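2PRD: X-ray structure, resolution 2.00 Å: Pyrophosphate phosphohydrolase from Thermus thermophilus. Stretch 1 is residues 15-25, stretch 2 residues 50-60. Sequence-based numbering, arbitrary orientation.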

# COMPACT_ATOMS: atom_id res chain seq x y z
N VAL A 15 -29.09 -7.12 -11.67
CA VAL A 15 -28.04 -7.24 -10.65
C VAL A 15 -27.60 -8.70 -10.69
O VAL A 15 -28.42 -9.61 -10.63
CB VAL A 15 -28.46 -6.77 -9.27
CG1 VAL A 15 -27.29 -6.86 -8.27
CG2 VAL A 15 -28.85 -5.27 -9.24
N VAL A 16 -26.31 -8.92 -10.96
CA VAL A 16 -25.77 -10.27 -11.10
C VAL A 16 -24.62 -10.57 -10.15
O VAL A 16 -24.00 -9.65 -9.61
CB VAL A 16 -25.32 -10.51 -12.54
CG1 VAL A 16 -26.44 -10.40 -13.60
CG2 VAL A 16 -24.21 -9.57 -12.94
N HIS A 17 -24.33 -11.83 -9.95
CA HIS A 17 -23.19 -12.28 -9.18
C HIS A 17 -21.98 -12.21 -10.13
O HIS A 17 -22.19 -12.45 -11.33
CB HIS A 17 -23.29 -13.71 -8.71
CG HIS A 17 -24.08 -13.91 -7.45
ND1 HIS A 17 -24.80 -15.06 -7.22
CD2 HIS A 17 -24.32 -13.09 -6.42
CE1 HIS A 17 -25.38 -14.97 -6.03
NE2 HIS A 17 -25.10 -13.78 -5.52
N MET A 18 -20.82 -11.86 -9.63
CA MET A 18 -19.58 -11.83 -10.40
C MET A 18 -18.45 -12.41 -9.52
O MET A 18 -18.44 -12.10 -8.32
CB MET A 18 -19.17 -10.44 -10.92
CG MET A 18 -19.69 -10.15 -12.32
SD MET A 18 -18.98 -8.71 -13.10
CE MET A 18 -17.25 -9.03 -12.74
N VAL A 19 -17.63 -13.25 -10.10
CA VAL A 19 -16.45 -13.80 -9.40
C VAL A 19 -15.29 -12.90 -9.88
O VAL A 19 -15.03 -12.77 -11.08
CB VAL A 19 -16.19 -15.25 -9.76
CG1 VAL A 19 -15.01 -15.79 -8.93
CG2 VAL A 19 -17.42 -16.05 -9.33
N ILE A 20 -14.65 -12.24 -8.91
CA ILE A 20 -13.56 -11.32 -9.21
C ILE A 20 -12.31 -12.18 -9.41
O ILE A 20 -12.08 -13.11 -8.66
CB ILE A 20 -13.25 -10.32 -8.08
CG1 ILE A 20 -14.41 -9.35 -7.88
CG2 ILE A 20 -11.98 -9.55 -8.44
CD1 ILE A 20 -15.13 -9.01 -9.19
N GLU A 21 -11.61 -11.86 -10.51
CA GLU A 21 -10.37 -12.55 -10.84
C GLU A 21 -9.20 -11.59 -10.63
O GLU A 21 -8.22 -11.99 -9.99
CB GLU A 21 -10.33 -13.10 -12.24
CG GLU A 21 -11.23 -14.37 -12.26
CD GLU A 21 -11.43 -14.77 -13.71
OE1 GLU A 21 -11.55 -13.86 -14.55
OE2 GLU A 21 -11.41 -15.99 -13.93
N VAL A 22 -9.38 -10.38 -11.18
CA VAL A 22 -8.27 -9.40 -11.04
C VAL A 22 -8.69 -8.15 -10.36
O VAL A 22 -9.58 -7.47 -10.87
CB VAL A 22 -7.80 -9.02 -12.49
CG1 VAL A 22 -6.49 -8.21 -12.49
CG2 VAL A 22 -7.58 -10.20 -13.41
N PRO A 23 -8.10 -7.82 -9.18
CA PRO A 23 -8.40 -6.55 -8.54
C PRO A 23 -8.00 -5.33 -9.39
O PRO A 23 -7.05 -5.27 -10.22
CB PRO A 23 -7.51 -6.59 -7.29
CG PRO A 23 -7.25 -8.03 -7.04
CD PRO A 23 -7.09 -8.61 -8.46
N ARG A 24 -8.77 -4.24 -9.18
CA ARG A 24 -8.45 -2.99 -9.86
C ARG A 24 -7.07 -2.55 -9.39
O ARG A 24 -6.78 -2.69 -8.19
CB ARG A 24 -9.49 -1.92 -9.47
CG ARG A 24 -8.93 -0.53 -9.84
CD ARG A 24 -10.03 0.46 -10.07
NE ARG A 24 -10.77 0.71 -8.87
CZ ARG A 24 -10.30 1.34 -7.80
NH1 ARG A 24 -9.07 1.83 -7.75
NH2 ARG A 24 -11.12 1.48 -6.77
N GLY A 25 -6.21 -2.05 -10.29
CA GLY A 25 -4.90 -1.61 -9.79
C GLY A 25 -3.88 -2.71 -9.80
O GLY A 25 -2.73 -2.43 -9.45
N PHE A 50 -2.10 -1.56 -15.28
CA PHE A 50 -2.96 -2.22 -14.28
C PHE A 50 -4.41 -2.18 -14.75
O PHE A 50 -4.73 -1.29 -15.53
CB PHE A 50 -2.76 -1.57 -12.90
CG PHE A 50 -3.07 -0.11 -12.85
CD1 PHE A 50 -4.39 0.31 -12.86
CD2 PHE A 50 -2.05 0.82 -12.79
CE1 PHE A 50 -4.69 1.65 -12.79
CE2 PHE A 50 -2.35 2.17 -12.72
CZ PHE A 50 -3.66 2.58 -12.77
N TYR A 51 -5.22 -3.13 -14.30
CA TYR A 51 -6.63 -3.17 -14.69
C TYR A 51 -7.30 -1.92 -14.17
O TYR A 51 -7.14 -1.59 -12.98
CB TYR A 51 -7.30 -4.44 -14.10
CG TYR A 51 -7.12 -5.58 -15.09
CD1 TYR A 51 -5.91 -6.22 -15.25
CD2 TYR A 51 -8.19 -5.96 -15.89
CE1 TYR A 51 -5.75 -7.21 -16.20
CE2 TYR A 51 -8.05 -6.93 -16.88
CZ TYR A 51 -6.82 -7.55 -17.02
OH TYR A 51 -6.66 -8.56 -17.92
N PRO A 52 -8.04 -1.25 -15.03
CA PRO A 52 -8.75 -0.02 -14.69
C PRO A 52 -9.94 -0.25 -13.80
O PRO A 52 -10.56 0.69 -13.25
CB PRO A 52 -8.95 0.60 -16.08
CG PRO A 52 -9.36 -0.67 -16.85
CD PRO A 52 -8.24 -1.63 -16.45
N GLY A 53 -10.32 -1.49 -13.53
CA GLY A 53 -11.46 -1.78 -12.62
C GLY A 53 -11.29 -3.24 -12.28
O GLY A 53 -10.40 -3.81 -12.96
N ASP A 54 -12.07 -3.80 -11.40
CA ASP A 54 -11.98 -5.21 -11.02
C ASP A 54 -12.56 -6.11 -12.11
O ASP A 54 -13.66 -5.83 -12.59
CB ASP A 54 -12.66 -5.52 -9.63
CG ASP A 54 -12.25 -4.61 -8.54
OD1 ASP A 54 -12.86 -3.54 -8.36
OD2 ASP A 54 -11.31 -4.96 -7.77
N TYR A 55 -11.81 -7.12 -12.52
CA TYR A 55 -12.22 -8.00 -13.59
C TYR A 55 -12.62 -9.41 -13.18
O TYR A 55 -11.93 -10.07 -12.42
CB TYR A 55 -11.06 -8.02 -14.63
CG TYR A 55 -11.34 -8.84 -15.87
CD1 TYR A 55 -12.07 -8.27 -16.92
CD2 TYR A 55 -10.87 -10.13 -16.04
CE1 TYR A 55 -12.33 -8.98 -18.10
CE2 TYR A 55 -11.10 -10.83 -17.21
CZ TYR A 55 -11.83 -10.25 -18.21
OH TYR A 55 -12.10 -10.94 -19.38
N GLY A 56 -13.74 -9.91 -13.78
CA GLY A 56 -14.09 -11.30 -13.32
C GLY A 56 -15.11 -11.80 -14.34
O GLY A 56 -15.16 -11.17 -15.38
N PHE A 57 -15.84 -12.80 -13.94
CA PHE A 57 -16.84 -13.38 -14.85
C PHE A 57 -18.17 -13.57 -14.20
O PHE A 57 -18.16 -13.61 -12.95
CB PHE A 57 -16.26 -14.75 -15.34
CG PHE A 57 -16.17 -15.83 -14.30
CD1 PHE A 57 -17.27 -16.61 -13.94
CD2 PHE A 57 -14.97 -16.12 -13.68
CE1 PHE A 57 -17.19 -17.58 -12.98
CE2 PHE A 57 -14.87 -17.10 -12.71
CZ PHE A 57 -15.97 -17.86 -12.37
N ILE A 58 -19.25 -13.72 -14.98
CA ILE A 58 -20.58 -13.99 -14.36
C ILE A 58 -20.79 -15.47 -14.25
O ILE A 58 -20.75 -16.12 -15.31
CB ILE A 58 -21.70 -13.29 -15.16
CG1 ILE A 58 -21.44 -11.77 -15.27
CG2 ILE A 58 -23.02 -13.54 -14.40
CD1 ILE A 58 -22.56 -10.96 -15.92
N PRO A 59 -20.93 -16.10 -13.09
CA PRO A 59 -21.11 -17.53 -12.98
C PRO A 59 -22.40 -18.01 -13.64
O PRO A 59 -23.40 -17.26 -13.64
CB PRO A 59 -21.01 -17.79 -11.48
CG PRO A 59 -21.45 -16.48 -10.87
CD PRO A 59 -20.93 -15.42 -11.78
N SER A 60 -22.39 -19.21 -14.23
CA SER A 60 -23.58 -19.76 -14.88
C SER A 60 -24.06 -19.00 -16.10
O SER A 60 -25.27 -18.72 -16.23
CB SER A 60 -24.76 -19.74 -13.91
OG SER A 60 -24.50 -20.72 -12.90

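Backbone hydrogen bonds join the two stretches of this Thermus thermophilus pyrophosphate phosphohydrolase as antiparallel strands. Val19 and Phe57 form a hydrogen-bonded pair: Val19 N donates to Phe57 O at 2.9 Å, nearly straight, and Phe57 N returns a bond to Val19 O at 3.0 Å, more bent and less certain because Val19 O sits too close to a neighbour in the model. Val22 and Tyr55 make the second such pair, with Val22 N to Tyr55 O at 2.9 Å and Tyr55 N to Val22 O at 2.8 Å. Between them lies a beta bulge, where the register shifts by one residue. Its signature is the shared acceptor: Tyr55 O takes a bond from Glu21 N at 2.6 Å as well as the one from Val22 N, so two successive amides of one strand converge on a single carbonyl of the other.

Gly56 faces Ile20 beside the bulge, their CA atoms 4.1 Å apart. An ideal CB on Gly56 would lie 1.7 Å from Val19 O and 2.9 Å from Ile20 CA; the close approach of the backbones leaves no room for a side chain.

Past the strand of the first stretch, polar contacts continue into the loop. Arg24 N donates to the carboxylate of Asp54, 3.0 Å from N to OD2, so a side chain here satisfies a backbone amide. Gly25 N then bonds Tyr51 O at 2.9 Å in nearly linear geometry, tying down the end of the stretch. Gly25 has a positive phi of 89°, and at its backbone angles a CB would be jammed against the preceding carbonyl oxygen.

Side chains of Val19, Val22, Tyr55 and Phe57 share one face of the sheet. Val19 CB lies over the Phe57 ring, 3.9 Å from its centroid and 22° off the ring normal, a CH-pi contact that pairs an aliphatic C-H with the aromatic pi cloud. At the edge of the same ring, Glu21 OE2 approaches Phe57 CD2 at 3.6 Å. Val22 CB and Tyr55 CB meet at 4.0 Å, while Val22 CG1 reaches Tyr51 CD1 at 3.5 Å, with Val22 CB over a face of the Tyr51 ring.

Farther toward the start of the first stretch, apolar packing takes over around Ile58. Val16 CG2 touches Ile58 CD1 at 3.7 Å and Met18 CG meets Ile58 CG1 at 3.8 Å. Pro59 adds a looser contact, its CD 4.3 Å from Val19 CG2. Together the two stretches bury 967 Å², summed over both sides.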